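Local coordinates for possible TctC subunit of the Tripartite Tricarboxylate Transport(TTT) Family (Rhodopseudomonas palustris, PDB 6HKE), which binds malate and probably delivers it, as the periplasmic substrate-binding subunit, to a tripartite tricarboxylate transporter for high-affinity C4-dicarboxylate uptake, at residues V20-A25 against L76-L81; T103-L108 against T239-P244; S131-H136 against L162-T167. The protein carries 2 engineered substitutions. One frame throughout, in Å; residues are numbered along the deposited sequence.

In the fold
Interactions 1 and 2 are successive joints in one mixed sheet, with centres 9 Å apart. Strands 75-80 and 236-244 lie side by side there, and the probable hydrogen bond between I77 O and F242 N (2.9 Å) ties the two contacts together. Interaction 1 reaches the malate site directly through F24 and H80. Interaction 2 lies one strand further along the sheet: the T239 side chain packs on H80 and comes to about 6 Å from the bound D-malate. Interaction 3 lies across the centre of the chain, away from the ligand site; its centre is 31 Å from that of interaction 1 and 37 Å from that of interaction 2.

Interaction 1: V20-A25 against L76-L81; sequences VVVPFA and LIVGHL. With MLT (D-malate), chain D; LMR ((2S)-2-hydroxybutanedioic acid), chain E.
V21 is gripped through both of its backbone polar atoms: its N donates to L76 O (2.9 Å), and its O accepts from V78 N (3.0 Å), both bonds nearly straight. At the C-terminal end of strand 75-80 the polar contacts pass to H80. Its NE2 donates to the carboxylate atom O1A of (S)-malate (2.8 Å), while D-malate, which overlaps it as an alternative occupant, receives weak bonds from NE2 at O1 and O3. ND1 is hydrogen-bonded to the backbone N of G82, in the turn leading into helix 82-90, which fixes the ring's rotation. With CG set between the backbone N and the carbonyl carbon (chi1 62°), H80 reaches tip to tip toward F24, and F24 CE2 stands 3.3 Å from H80 NE2. The two rings meet rim to rim, their planes 18° apart. The backbone bonds of V21 belong to the parallel pairing of strands 18-22 and 75-80 in the alpha/beta fold of a periplasmic binding protein, where residues at the C-terminal ends of parallel strands line the ligand site. D-malate C2 lies over the centre of the F24 ring, 3.5 Å above it, and P23 CB backs the opposite face nearer the rim. Further back the contact is apolar. V20 CG1 meets V78 CG2 at 3.5 Å, and V22 lies beside V78, pointing the same way; V22 and V78 also touch helix 29-45. On the other face of the sheet I77 CD1 tucks in 4.0 Å from V21 CG1, and both side chains pack under A62 and V66 of helix 61-67.

Interaction 2: T103-L108 against T239-P244; sequences TPVALL and TGLFAP
V105 and L241 both carry a gamma carbon anti to the backbone N (V105 CG1, chi1 172°; L241 CG, chi1 -173°), and the two side chains lie side by side, pointing the same way; V105 CG1 lies 3.9 Å from L241 CD2. The two residues belong to a classic beta bulge in an antiparallel strand pair: V105 and A106 together face L241, and the register shifts by one residue. L241 O therefore takes two bonds, a shorter one from V105 N (2.8 Å) and a longer one from A106 N (3.2 Å), whereas L241 N answers with a virtually straight bond to A106 O at 178°. Before the bulge, T103 and A243 form a hydrogen-bonded pair with two reciprocal backbone bonds; after it, L108 N bonds to T239 O. V105 CG2 touches A243 CB, and the L108 and L241 side chains cross at a slant, L108 CD2 4.0 Å from L241 CB. A106 and L108 then meet V259, and V105 meets L255, so this apolar face is covered by helix 249-263. The other face carries P104, L107 and F242 under helix 287-305. P104 CA lies 3.9 Å from F242 CD2, and L107 CD1 packs against T239 O at 3.4 Å. With no side chain on G240, the F242 ring can settle beside its backbone, CE1 lying 3.8 Å from G240 CA.

Interaction 3: S131-H136 against L162-T167; sequences SYVESH and LKVDPT. Engineered in segment 131-136: E134 (natural residue Lys).
V133 and V164 meet at about a right angle, the branch CG1 of V133 resting on V164 CG2 at 3.7 Å. V133 CG1 is placed there by standing anti to its backbone N (chi1 180°), pointing out from helix 126-136 into the segment opposite. The same methyl also touches the ring of P166, at CG (4.1 Å), so one branch is shared between two residues of the loop. V164 divides its own methyls: CG2 goes to V133, while CG1 turns to E134, whose CG lies 3.4 Å away with the two side chains again crossing at about a right angle. E134, an engineered residue, runs extended beyond CG across the exposed border of the contact, and its OE2 comes 3.4 Å from L162 O. Both are acceptors, so this approach is not a bond and is probably mildly repulsive. Inward, Y188 of strand 188-192 packs on both V133 and P166. The loop itself leaves helix 150-162 at K163, which has positive phi, and runs to strand 167-170, parallel to strand 141-144. Helix 126-136 thus packs on the helix-to-strand connection of a beta-alpha-beta crossover (strand 141-144, helix 150-162, strand 167-170), in keeping with the alpha/beta architecture of periplasmic binding proteins.

Interaction 1: V20-A25 against L76-L81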
ATOM      1  N   VAL A  20      -3.992  -6.818  15.200  1.00 23.66           N
ATOM      2  CA  VAL A  20      -3.623  -5.876  14.115  1.00 21.30           C
ATOM      3  C   VAL A  20      -4.373  -6.379  12.892  1.00 21.45           C
ATOM      4  O   VAL A  20      -4.126  -7.515  12.442  1.00 19.14           O
ATOM      5  CB  VAL A  20      -2.106  -5.800  13.878  1.00 20.47           C
ATOM      6  CG1 VAL A  20      -1.785  -4.972  12.639  1.00 20.25           C
ATOM      7  CG2 VAL A  20      -1.374  -5.265  15.108  1.00 21.76           C
ATOM      8  N   VAL A  21      -5.314  -5.566  12.452  1.00 22.41           N
ATOM      9  CA  VAL A  21      -6.217  -5.867  11.326  1.00 22.36           C
ATOM     10  C   VAL A  21      -5.549  -5.344  10.059  1.00 22.20           C
ATOM     11  O   VAL A  21      -5.081  -4.194  10.074  1.00 20.49           O
ATOM     12  CB  VAL A  21      -7.597  -5.241  11.582  1.00 22.11           C
ATOM     13  CG1 VAL A  21      -8.544  -5.547  10.439  1.00 24.73           C
ATOM     14  CG2 VAL A  21      -8.179  -5.745  12.887  1.00 24.31           C
ATOM     15  N   VAL A  22      -5.525  -6.186   9.028  1.00 23.40           N
ATOM     16  CA  VAL A  22      -5.032  -5.899   7.656  1.00 23.92           C
ATOM     17  C   VAL A  22      -6.228  -5.975   6.706  1.00 24.11           C
ATOM     18  O   VAL A  22      -6.964  -6.965   6.727  1.00 22.70           O
ATOM     19  CB  VAL A  22      -3.908  -6.882   7.264  1.00 25.53           C
ATOM     20  CG1 VAL A  22      -3.612  -6.829   5.782  1.00 23.29           C
ATOM     21  CG2 VAL A  22      -2.627  -6.628   8.066  1.00 26.82           C
ATOM     22  N   PRO A  23      -6.485  -4.918   5.891  1.00 24.07           N
ATOM     23  CA  PRO A  23      -7.662  -4.869   5.015  1.00 24.38           C
ATOM     24  C   PRO A  23      -7.629  -5.818   3.803  1.00 23.94           C
ATOM     25  O   PRO A  23      -8.640  -5.928   3.103  1.00 22.43           O
ATOM     26  CB  PRO A  23      -7.686  -3.440   4.447  1.00 23.56           C
ATOM     27  CG  PRO A  23      -6.684  -2.659   5.263  1.00 23.70           C
ATOM     28  CD  PRO A  23      -5.717  -3.665   5.851  1.00 22.99           C
ATOM     29  N   PHE A  24      -6.472  -6.439   3.548  1.00 22.34           N
ATOM     30  CA  PHE A  24      -6.201  -7.161   2.284  1.00 21.67           C
ATOM     31  C   PHE A  24      -5.796  -8.611   2.534  1.00 20.99           C
ATOM     32  O   PHE A  24      -5.380  -8.987   3.635  1.00 21.85           O
ATOM     33  CB  PHE A  24      -5.153  -6.384   1.497  1.00 20.29           C
ATOM     34  CG  PHE A  24      -5.644  -5.008   1.145  1.00 19.61           C
ATOM     35  CD1 PHE A  24      -6.610  -4.840   0.172  1.00 19.44           C
ATOM     36  CD2 PHE A  24      -5.189  -3.892   1.828  1.00 19.01           C
ATOM     37  CE1 PHE A  24      -7.093  -3.575  -0.132  1.00 19.21           C
ATOM     38  CE2 PHE A  24      -5.668  -2.630   1.515  1.00 19.20           C
ATOM     39  CZ  PHE A  24      -6.621  -2.476   0.537  1.00 18.95           C
ATOM     40  N   ALA A  25      -5.917  -9.397   1.480  1.00 22.96           N
ATOM     41  CA  ALA A  25      -5.688 -10.860   1.472  1.00 24.23           C
ATOM     42  C   ALA A  25      -4.250 -11.156   1.899  1.00 25.28           C
ATOM     43  O   ALA A  25      -3.326 -10.337   1.593  1.00 23.19           O
ATOM     44  CB  ALA A  25      -5.993 -11.417   0.107  1.00 25.22           C
ATOM     45  N   LEU A  76      -5.970  -2.652  16.415  1.00 22.50           N
ATOM     46  CA  LEU A  76      -5.245  -1.684  15.566  1.00 23.75           C
ATOM     47  C   LEU A  76      -5.537  -1.989  14.100  1.00 23.52           C
ATOM     48  O   LEU A  76      -5.987  -3.099  13.801  1.00 23.32           O
ATOM     49  CB  LEU A  76      -3.753  -1.795  15.894  1.00 23.49           C
ATOM     50  CG  LEU A  76      -3.394  -1.566  17.362  1.00 23.05           C
ATOM     51  CD1 LEU A  76      -1.900  -1.779  17.595  1.00 21.76           C
ATOM     52  CD2 LEU A  76      -3.804  -0.160  17.794  1.00 23.86           C
ATOM     53  N   ILE A  77      -5.326  -1.004  13.230  1.00 24.00           N
ATOM     54  CA  ILE A  77      -5.510  -1.155  11.760  1.00 22.87           C
ATOM     55  C   ILE A  77      -4.200  -0.744  11.092  1.00 23.09           C
ATOM     56  O   ILE A  77      -3.611   0.281  11.477  1.00 22.21           O
ATOM     57  CB  ILE A  77      -6.738  -0.355  11.246  1.00 24.59           C
ATOM     58  CG1 ILE A  77      -6.943  -0.491   9.733  1.00 24.83           C
ATOM     59  CG2 ILE A  77      -6.699   1.120  11.633  1.00 23.87           C
ATOM     60  CD1 ILE A  77      -7.502  -1.800   9.314  1.00 25.34           C
ATOM     61  N   VAL A  78      -3.744  -1.565  10.150  1.00 23.93           N
ATOM     62  CA  VAL A  78      -2.749  -1.150   9.132  1.00 22.34           C
ATOM     63  C   VAL A  78      -3.502  -0.406   8.038  1.00 21.34           C
ATOM     64  O   VAL A  78      -4.426  -0.989   7.435  1.00 21.25           O
ATOM     65  CB  VAL A  78      -1.971  -2.337   8.565  1.00 22.98           C
ATOM     66  CG1 VAL A  78      -0.943  -1.862   7.556  1.00 25.47           C
ATOM     67  CG2 VAL A  78      -1.306  -3.133   9.672  1.00 24.18           C
ATOM     68  N   GLY A  79      -3.134   0.850   7.824  1.00 20.06           N
ATOM     69  CA  GLY A  79      -3.637   1.662   6.715  1.00 20.34           C
ATOM     70  C   GLY A  79      -2.502   2.046   5.790  1.00 21.60           C
ATOM     71  O   GLY A  79      -1.328   1.891   6.161  1.00 24.54           O
ATOM     72  N   HIS A  80      -2.827   2.551   4.617  1.00 20.31           N
ATOM     73  CA  HIS A  80      -1.797   2.978   3.649  1.00 21.16           C
ATOM     74  C   HIS A  80      -2.351   4.126   2.807  1.00 21.27           C
ATOM     75  O   HIS A  80      -3.475   4.595   3.102  1.00 20.77           O
ATOM     76  CB  HIS A  80      -1.292   1.760   2.875  1.00 19.89           C
ATOM     77  CG  HIS A  80      -2.307   1.054   2.048  1.00 18.58           C
ATOM     78  ND1 HIS A  80      -3.430   1.675   1.569  1.00 18.29           N
ATOM     79  CD2 HIS A  80      -2.296  -0.192   1.534  1.00 18.83           C
ATOM     80  CE1 HIS A  80      -4.106   0.829   0.809  1.00 20.72           C
ATOM     81  NE2 HIS A  80      -3.424  -0.343   0.775  1.00 20.28           N
ATOM     82  N   LEU A  81      -1.575   4.530   1.810  1.00 22.50           N
ATOM     83  CA  LEU A  81      -1.882   5.662   0.911  1.00 24.94           C
ATOM     84  C   LEU A  81      -3.317   5.550   0.382  1.00 24.03           C
ATOM     85  O   LEU A  81      -3.903   6.610   0.140  1.00 25.28           O
ATOM     86  CB  LEU A  81      -0.846   5.680  -0.218  1.00 26.41           C
ATOM     87  CG  LEU A  81      -1.186   6.546  -1.431  1.00 26.13           C
ATOM     88  CD1 LEU A  81       0.085   7.065  -2.084  1.00 27.92           C
ATOM     89  CD2 LEU A  81      -1.996   5.745  -2.442  1.00 26.39           C
TER
HETATM   90  C1  MLT D 401      -3.458  -2.231  -2.107  0.50 25.58           C
HETATM   91  O1  MLT D 401      -3.708  -1.101  -1.634  0.50 27.17           O
HETATM   92  O2  MLT D 401      -3.423  -2.407  -3.346  0.50 27.40           O
HETATM   93  C2  MLT D 401      -3.241  -3.382  -1.152  0.50 24.87           C
HETATM   94  O3  MLT D 401      -2.297  -3.166  -0.082  0.50 24.46           O
HETATM   95  C3  MLT D 401      -2.682  -4.588  -1.846  0.50 25.36           C
HETATM   96  C4  MLT D 401      -2.595  -5.614  -0.746  0.50 25.30           C
HETATM   97  O4  MLT D 401      -1.988  -5.336   0.323  0.50 23.34           O
HETATM   98  O5  MLT D 401      -3.184  -6.693  -0.964  0.50 25.36           O
HETATM   99  C1  LMR E 402      -3.349  -2.262  -2.411  0.50 21.59           C
HETATM  100  O1A LMR E 402      -4.018  -1.585  -1.614  0.50 22.44           O
HETATM  101  O1B LMR E 402      -3.242  -2.015  -3.641  0.50 21.49           O
HETATM  102  C2  LMR E 402      -2.588  -3.471  -1.844  0.50 21.68           C
HETATM  103  O2  LMR E 402      -1.794  -3.182  -0.698  0.50 21.27           O
HETATM  104  C3  LMR E 402      -3.516  -4.627  -1.461  0.50 22.34           C
HETATM  105  C4  LMR E 402      -2.685  -5.614  -0.660  0.50 22.43           C
HETATM  106  O4A LMR E 402      -2.484  -6.739  -1.157  0.50 23.07           O
HETATM  107  O4B LMR E 402      -2.203  -5.242   0.438  0.50 20.64           O

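Interaction 2: T103-L108 against T239-P244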
ATOM      1  N   THR A 103      -6.282   7.403  15.664  1.00 26.12           N
ATOM      2  CA  THR A 103      -5.048   7.861  16.322  1.00 27.47           C
ATOM      3  C   THR A 103      -3.900   7.179  15.596  1.00 27.67           C
ATOM      4  O   THR A 103      -3.717   5.963  15.731  1.00 30.14           O
ATOM      5  CB  THR A 103      -5.100   7.620  17.832  1.00 27.15           C
ATOM      6  OG1 THR A 103      -6.224   8.378  18.272  1.00 28.29           O
ATOM      7  CG2 THR A 103      -3.840   8.062  18.541  1.00 25.24           C
ATOM      8  N   PRO A 104      -3.138   7.949  14.787  1.00 24.09           N
ATOM      9  CA  PRO A 104      -1.932   7.447  14.142  1.00 25.00           C
ATOM     10  C   PRO A 104      -0.969   6.930  15.216  1.00 23.90           C
ATOM     11  O   PRO A 104      -0.797   7.592  16.197  1.00 27.51           O
ATOM     12  CB  PRO A 104      -1.344   8.679  13.436  1.00 25.00           C
ATOM     13  CG  PRO A 104      -1.964   9.833  14.180  1.00 25.27           C
ATOM     14  CD  PRO A 104      -3.356   9.369  14.511  1.00 24.17           C
ATOM     15  N   VAL A 105      -0.364   5.771  15.000  1.00 23.40           N
ATOM     16  CA  VAL A 105       0.628   5.183  15.939  1.00 23.70           C
ATOM     17  C   VAL A 105       2.020   5.387  15.345  1.00 23.11           C
ATOM     18  O   VAL A 105       2.867   6.003  16.040  1.00 22.42           O
ATOM     19  CB  VAL A 105       0.302   3.706  16.221  1.00 23.84           C
ATOM     20  CG1 VAL A 105       1.383   2.999  17.018  1.00 24.82           C
ATOM     21  CG2 VAL A 105      -1.026   3.601  16.926  1.00 25.18           C
ATOM     22  N   ALA A 106       2.239   4.901  14.114  1.00 22.51           N
ATOM     23  CA  ALA A 106       3.584   4.734  13.525  1.00 20.50           C
ATOM     24  C   ALA A 106       3.531   4.530  12.004  1.00 20.47           C
ATOM     25  O   ALA A 106       2.775   3.649  11.545  1.00 18.89           O
ATOM     26  CB  ALA A 106       4.253   3.562  14.191  1.00 19.97           C
ATOM     27  N   LEU A 107       4.353   5.284  11.262  1.00 19.13           N
ATOM     28  CA  LEU A 107       4.789   4.896   9.895  1.00 20.38           C
ATOM     29  C   LEU A 107       5.551   3.569   9.995  1.00 21.77           C
ATOM     30  O   LEU A 107       6.456   3.480  10.830  1.00 21.16           O
ATOM     31  CB  LEU A 107       5.693   5.970   9.302  1.00 20.47           C
ATOM     32  CG  LEU A 107       6.177   5.703   7.883  1.00 21.01           C
ATOM     33  CD1 LEU A 107       5.014   5.582   6.902  1.00 19.71           C
ATOM     34  CD2 LEU A 107       7.120   6.810   7.460  1.00 21.81           C
ATOM     35  N   LEU A 108       5.152   2.569   9.208  1.00 21.60           N
ATOM     36  CA  LEU A 108       5.787   1.226   9.179  1.00 23.21           C
ATOM     37  C   LEU A 108       6.831   1.158   8.071  1.00 24.19           C
ATOM     38  O   LEU A 108       7.921   0.598   8.312  1.00 25.56           O
ATOM     39  CB  LEU A 108       4.702   0.189   8.912  1.00 23.01           C
ATOM     40  CG  LEU A 108       3.613   0.135   9.968  1.00 21.70           C
ATOM     41  CD1 LEU A 108       2.668  -1.029   9.689  1.00 21.85           C
ATOM     42  CD2 LEU A 108       4.245   0.019  11.347  1.00 21.99           C
ATOM     43  N   THR A 239       2.779   2.923   4.362  1.00 24.00           N
ATOM     44  CA  THR A 239       1.917   2.024   5.155  1.00 23.98           C
ATOM     45  C   THR A 239       2.046   2.461   6.613  1.00 22.34           C
ATOM     46  O   THR A 239       3.169   2.756   7.032  1.00 20.81           O
ATOM     47  CB  THR A 239       2.286   0.575   4.836  1.00 25.60           C
ATOM     48  OG1 THR A 239       1.794   0.357   3.509  1.00 25.92           O
ATOM     49  CG2 THR A 239       1.718  -0.428   5.819  1.00 24.63           C
ATOM     50  N   GLY A 240       0.929   2.483   7.340  1.00 21.79           N
ATOM     51  CA  GLY A 240       0.876   2.991   8.715  1.00 20.89           C
ATOM     52  C   GLY A 240       0.113   2.080   9.654  1.00 20.63           C
ATOM     53  O   GLY A 240      -0.816   1.350   9.196  1.00 17.87           O
ATOM     54  N   LEU A 241       0.472   2.170  10.938  1.00 20.61           N
ATOM     55  CA  LEU A 241      -0.265   1.566  12.076  1.00 21.47           C
ATOM     56  C   LEU A 241      -1.086   2.676  12.739  1.00 21.42           C
ATOM     57  O   LEU A 241      -0.495   3.701  13.094  1.00 20.42           O
ATOM     58  CB  LEU A 241       0.743   0.927  13.035  1.00 21.14           C
ATOM     59  CG  LEU A 241       0.140   0.115  14.174  1.00 22.78           C
ATOM     60  CD1 LEU A 241      -0.682  -1.063  13.652  1.00 23.08           C
ATOM     61  CD2 LEU A 241       1.245  -0.365  15.100  1.00 22.92           C
ATOM     62  N   PHE A 242      -2.404   2.486  12.832  1.00 21.72           N
ATOM     63  CA  PHE A 242      -3.381   3.398  13.485  1.00 20.87           C
ATOM     64  C   PHE A 242      -4.192   2.649  14.550  1.00 20.96           C
ATOM     65  O   PHE A 242      -4.339   1.418  14.455  1.00 18.96           O
ATOM     66  CB  PHE A 242      -4.381   3.940  12.462  1.00 21.02           C
ATOM     67  CG  PHE A 242      -3.782   4.591  11.242  1.00 20.62           C
ATOM     68  CD1 PHE A 242      -3.168   3.830  10.260  1.00 21.35           C
ATOM     69  CD2 PHE A 242      -3.871   5.959  11.058  1.00 20.86           C
ATOM     70  CE1 PHE A 242      -2.642   4.431   9.124  1.00 21.60           C
ATOM     71  CE2 PHE A 242      -3.363   6.550   9.913  1.00 21.24           C
ATOM     72  CZ  PHE A 242      -2.746   5.788   8.953  1.00 20.76           C
ATOM     73  N   ALA A 243      -4.721   3.411  15.512  1.00 21.58           N
ATOM     74  CA  ALA A 243      -5.579   2.953  16.623  1.00 22.20           C
ATOM     75  C   ALA A 243      -6.917   3.664  16.498  1.00 24.02           C
ATOM     76  O   ALA A 243      -7.021   4.665  15.781  1.00 25.38           O
ATOM     77  CB  ALA A 243      -4.928   3.238  17.955  1.00 21.29           C
ATOM     78  N   PRO A 244      -7.980   3.166  17.170  1.00 26.24           N
ATOM     79  CA  PRO A 244      -9.261   3.865  17.186  1.00 25.68           C
ATOM     80  C   PRO A 244      -9.020   5.251  17.778  1.00 26.89           C
ATOM     81  O   PRO A 244      -8.081   5.395  18.551  1.00 29.27           O
ATOM     82  CB  PRO A 244     -10.169   2.956  18.027  1.00 24.47           C
ATOM     83  CG  PRO A 244      -9.533   1.591  17.891  1.00 23.78           C
ATOM     84  CD  PRO A 244      -8.046   1.878  17.883  1.00 25.43           C
TER

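Interaction 3: S131-H136 against L162-T167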
ATOM      1  N   SER A 131      -0.360   3.553 -26.527  1.00 43.88           N
ATOM      2  CA  SER A 131      -0.973   3.359 -27.870  1.00 45.03           C
ATOM      3  C   SER A 131      -1.857   2.114 -27.864  1.00 43.09           C
ATOM      4  O   SER A 131      -2.937   2.146 -28.455  1.00 50.55           O
ATOM      5  CB  SER A 131       0.085   3.258 -28.937  1.00 44.69           C
ATOM      6  OG  SER A 131       0.949   4.387 -28.875  1.00 49.34           O
ATOM      7  N   TYR A 132      -1.400   1.059 -27.201  1.00 43.18           N
ATOM      8  CA  TYR A 132      -2.031  -0.284 -27.218  1.00 42.69           C
ATOM      9  C   TYR A 132      -3.242  -0.323 -26.287  1.00 43.31           C
ATOM     10  O   TYR A 132      -4.207  -1.070 -26.582  1.00 39.59           O
ATOM     11  CB  TYR A 132      -1.014  -1.334 -26.786  1.00 40.12           C
ATOM     12  CG  TYR A 132      -1.504  -2.755 -26.820  1.00 40.64           C
ATOM     13  CD1 TYR A 132      -2.111  -3.332 -25.716  1.00 40.81           C
ATOM     14  CD2 TYR A 132      -1.309  -3.541 -27.940  1.00 40.44           C
ATOM     15  CE1 TYR A 132      -2.519  -4.657 -25.724  1.00 41.19           C
ATOM     16  CE2 TYR A 132      -1.696  -4.871 -27.957  1.00 41.93           C
ATOM     17  CZ  TYR A 132      -2.311  -5.425 -26.854  1.00 41.12           C
ATOM     18  OH  TYR A 132      -2.699  -6.724 -26.894  1.00 44.28           O
ATOM     19  N   VAL A 133      -3.186   0.409 -25.172  1.00 44.16           N
ATOM     20  CA  VAL A 133      -4.351   0.491 -24.245  1.00 46.78           C
ATOM     21  C   VAL A 133      -5.378   1.430 -24.896  1.00 47.61           C
ATOM     22  O   VAL A 133      -6.553   1.045 -24.936  1.00 52.81           O
ATOM     23  CB  VAL A 133      -3.955   0.890 -22.807  1.00 44.63           C
ATOM     24  CG1 VAL A 133      -5.163   0.976 -21.888  1.00 44.61           C
ATOM     25  CG2 VAL A 133      -2.932  -0.068 -22.217  1.00 41.27           C
ATOM     26  N   GLU A 134      -4.929   2.550 -25.478  1.00 49.37           N
ATOM     27  CA  GLU A 134      -5.774   3.505 -26.251  1.00 51.26           C
ATOM     28  C   GLU A 134      -6.566   2.764 -27.341  1.00 52.41           C
ATOM     29  O   GLU A 134      -7.671   3.224 -27.645  1.00 58.30           O
ATOM     30  CB  GLU A 134      -4.929   4.634 -26.853  1.00 54.51           C
ATOM     31  CG  GLU A 134      -4.620   5.749 -25.859  1.00 60.83           C
ATOM     32  CD  GLU A 134      -3.628   6.825 -26.291  1.00 63.24           C
ATOM     33  OE1 GLU A 134      -3.583   7.146 -27.496  1.00 58.87           O
ATOM     34  OE2 GLU A 134      -2.905   7.355 -25.406  1.00 64.88           O
ATOM     35  N   SER A 135      -6.050   1.649 -27.875  1.00 52.75           N
ATOM     36  CA  SER A 135      -6.566   0.947 -29.081  1.00 51.72           C
ATOM     37  C   SER A 135      -7.396  -0.290 -28.723  1.00 53.78           C
ATOM     38  O   SER A 135      -8.254  -0.678 -29.537  1.00 59.38           O
ATOM     39  CB  SER A 135      -5.423   0.563 -29.984  1.00 52.50           C
ATOM     40  OG  SER A 135      -4.798   1.722 -30.512  1.00 51.93           O
ATOM     41  N   HIS A 136      -7.107  -0.944 -27.603  1.00 50.97           N
ATOM     42  CA  HIS A 136      -7.751  -2.225 -27.216  1.00 52.28           C
ATOM     43  C   HIS A 136      -8.588  -1.988 -25.962  1.00 50.43           C
ATOM     44  O   HIS A 136      -9.035  -2.981 -25.373  1.00 47.13           O
ATOM     45  CB  HIS A 136      -6.704  -3.320 -26.973  1.00 59.01           C
ATOM     46  CG  HIS A 136      -5.785  -3.561 -28.122  1.00 66.94           C
ATOM     47  ND1 HIS A 136      -5.231  -4.804 -28.366  1.00 69.36           N
ATOM     48  CD2 HIS A 136      -5.312  -2.736 -29.085  1.00 69.65           C
ATOM     49  CE1 HIS A 136      -4.462  -4.732 -29.435  1.00 73.12           C
ATOM     50  NE2 HIS A 136      -4.498  -3.470 -29.897  1.00 72.44           N
ATOM     51  N   LEU A 162      -2.772   8.960 -19.088  1.00 36.27           N
ATOM     52  CA  LEU A 162      -2.715   8.399 -20.465  1.00 37.04           C
ATOM     53  C   LEU A 162      -4.066   8.562 -21.170  1.00 38.89           C
ATOM     54  O   LEU A 162      -4.146   8.222 -22.351  1.00 42.55           O
ATOM     55  CB  LEU A 162      -2.341   6.916 -20.398  1.00 36.12           C
ATOM     56  CG  LEU A 162      -0.943   6.573 -19.892  1.00 33.30           C
ATOM     57  CD1 LEU A 162      -0.762   5.071 -19.900  1.00 33.98           C
ATOM     58  CD2 LEU A 162       0.137   7.229 -20.725  1.00 34.62           C
ATOM     59  N   LYS A 163      -5.097   9.027 -20.467  1.00 43.03           N
ATOM     60  CA  LYS A 163      -6.428   9.334 -21.057  1.00 46.71           C
ATOM     61  C   LYS A 163      -7.026   8.054 -21.643  1.00 43.64           C
ATOM     62  O   LYS A 163      -7.602   8.109 -22.728  1.00 48.74           O
ATOM     63  CB  LYS A 163      -6.300  10.459 -22.092  1.00 50.39           C
ATOM     64  CG  LYS A 163      -5.533  11.677 -21.587  1.00 51.88           C
ATOM     65  CD  LYS A 163      -5.592  12.907 -22.477  1.00 52.88           C
ATOM     66  CE  LYS A 163      -4.521  13.912 -22.108  1.00 53.06           C
ATOM     67  NZ  LYS A 163      -4.388  14.031 -20.634  1.00 52.37           N
ATOM     68  N   VAL A 164      -6.908   6.951 -20.912  1.00 42.72           N
ATOM     69  CA  VAL A 164      -7.540   5.644 -21.232  1.00 43.75           C
ATOM     70  C   VAL A 164      -8.409   5.244 -20.037  1.00 44.00           C
ATOM     71  O   VAL A 164      -8.018   5.536 -18.904  1.00 43.97           O
ATOM     72  CB  VAL A 164      -6.473   4.580 -21.542  1.00 46.22           C
ATOM     73  CG1 VAL A 164      -5.586   5.008 -22.705  1.00 49.39           C
ATOM     74  CG2 VAL A 164      -5.622   4.247 -20.324  1.00 46.61           C
ATOM     75  N   ASP A 165      -9.549   4.610 -20.290  1.00 44.02           N
ATOM     76  CA  ASP A 165     -10.445   4.085 -19.230  1.00 46.82           C
ATOM     77  C   ASP A 165     -10.778   2.628 -19.538  1.00 42.71           C
ATOM     78  O   ASP A 165     -11.909   2.313 -19.888  1.00 39.95           O
ATOM     79  CB  ASP A 165     -11.702   4.945 -19.066  1.00 50.63           C
ATOM     80  CG  ASP A 165     -12.428   4.679 -17.755  1.00 56.97           C
ATOM     81  OD1 ASP A 165     -11.749   4.317 -16.756  1.00 56.83           O
ATOM     82  OD2 ASP A 165     -13.669   4.830 -17.734  1.00 63.26           O
ATOM     83  N   PRO A 166      -9.805   1.698 -19.398  1.00 39.57           N
ATOM     84  CA  PRO A 166     -10.082   0.265 -19.494  1.00 36.39           C
ATOM     85  C   PRO A 166     -10.904  -0.241 -18.302  1.00 34.12           C
ATOM     86  O   PRO A 166     -10.950   0.439 -17.293  1.00 39.47           O
ATOM     87  CB  PRO A 166      -8.694  -0.391 -19.466  1.00 38.00           C
ATOM     88  CG  PRO A 166      -7.823   0.618 -18.747  1.00 39.25           C
ATOM     89  CD  PRO A 166      -8.396   1.978 -19.091  1.00 37.93           C
ATOM     90  N   THR A 167     -11.507  -1.419 -18.432  1.00 31.66           N
ATOM     91  CA  THR A 167     -12.193  -2.142 -17.330  1.00 31.63           C
ATOM     92  C   THR A 167     -11.232  -2.371 -16.149  1.00 31.08           C
ATOM     93  O   THR A 167     -10.107  -2.848 -16.383  1.00 28.81           O
ATOM     94  CB  THR A 167     -12.734  -3.492 -17.807  1.00 30.59           C
ATOM     95  OG1 THR A 167     -13.460  -3.215 -19.000  1.00 30.06           O
ATOM     96  CG2 THR A 167     -13.604  -4.179 -16.777  1.00 30.52           C
TER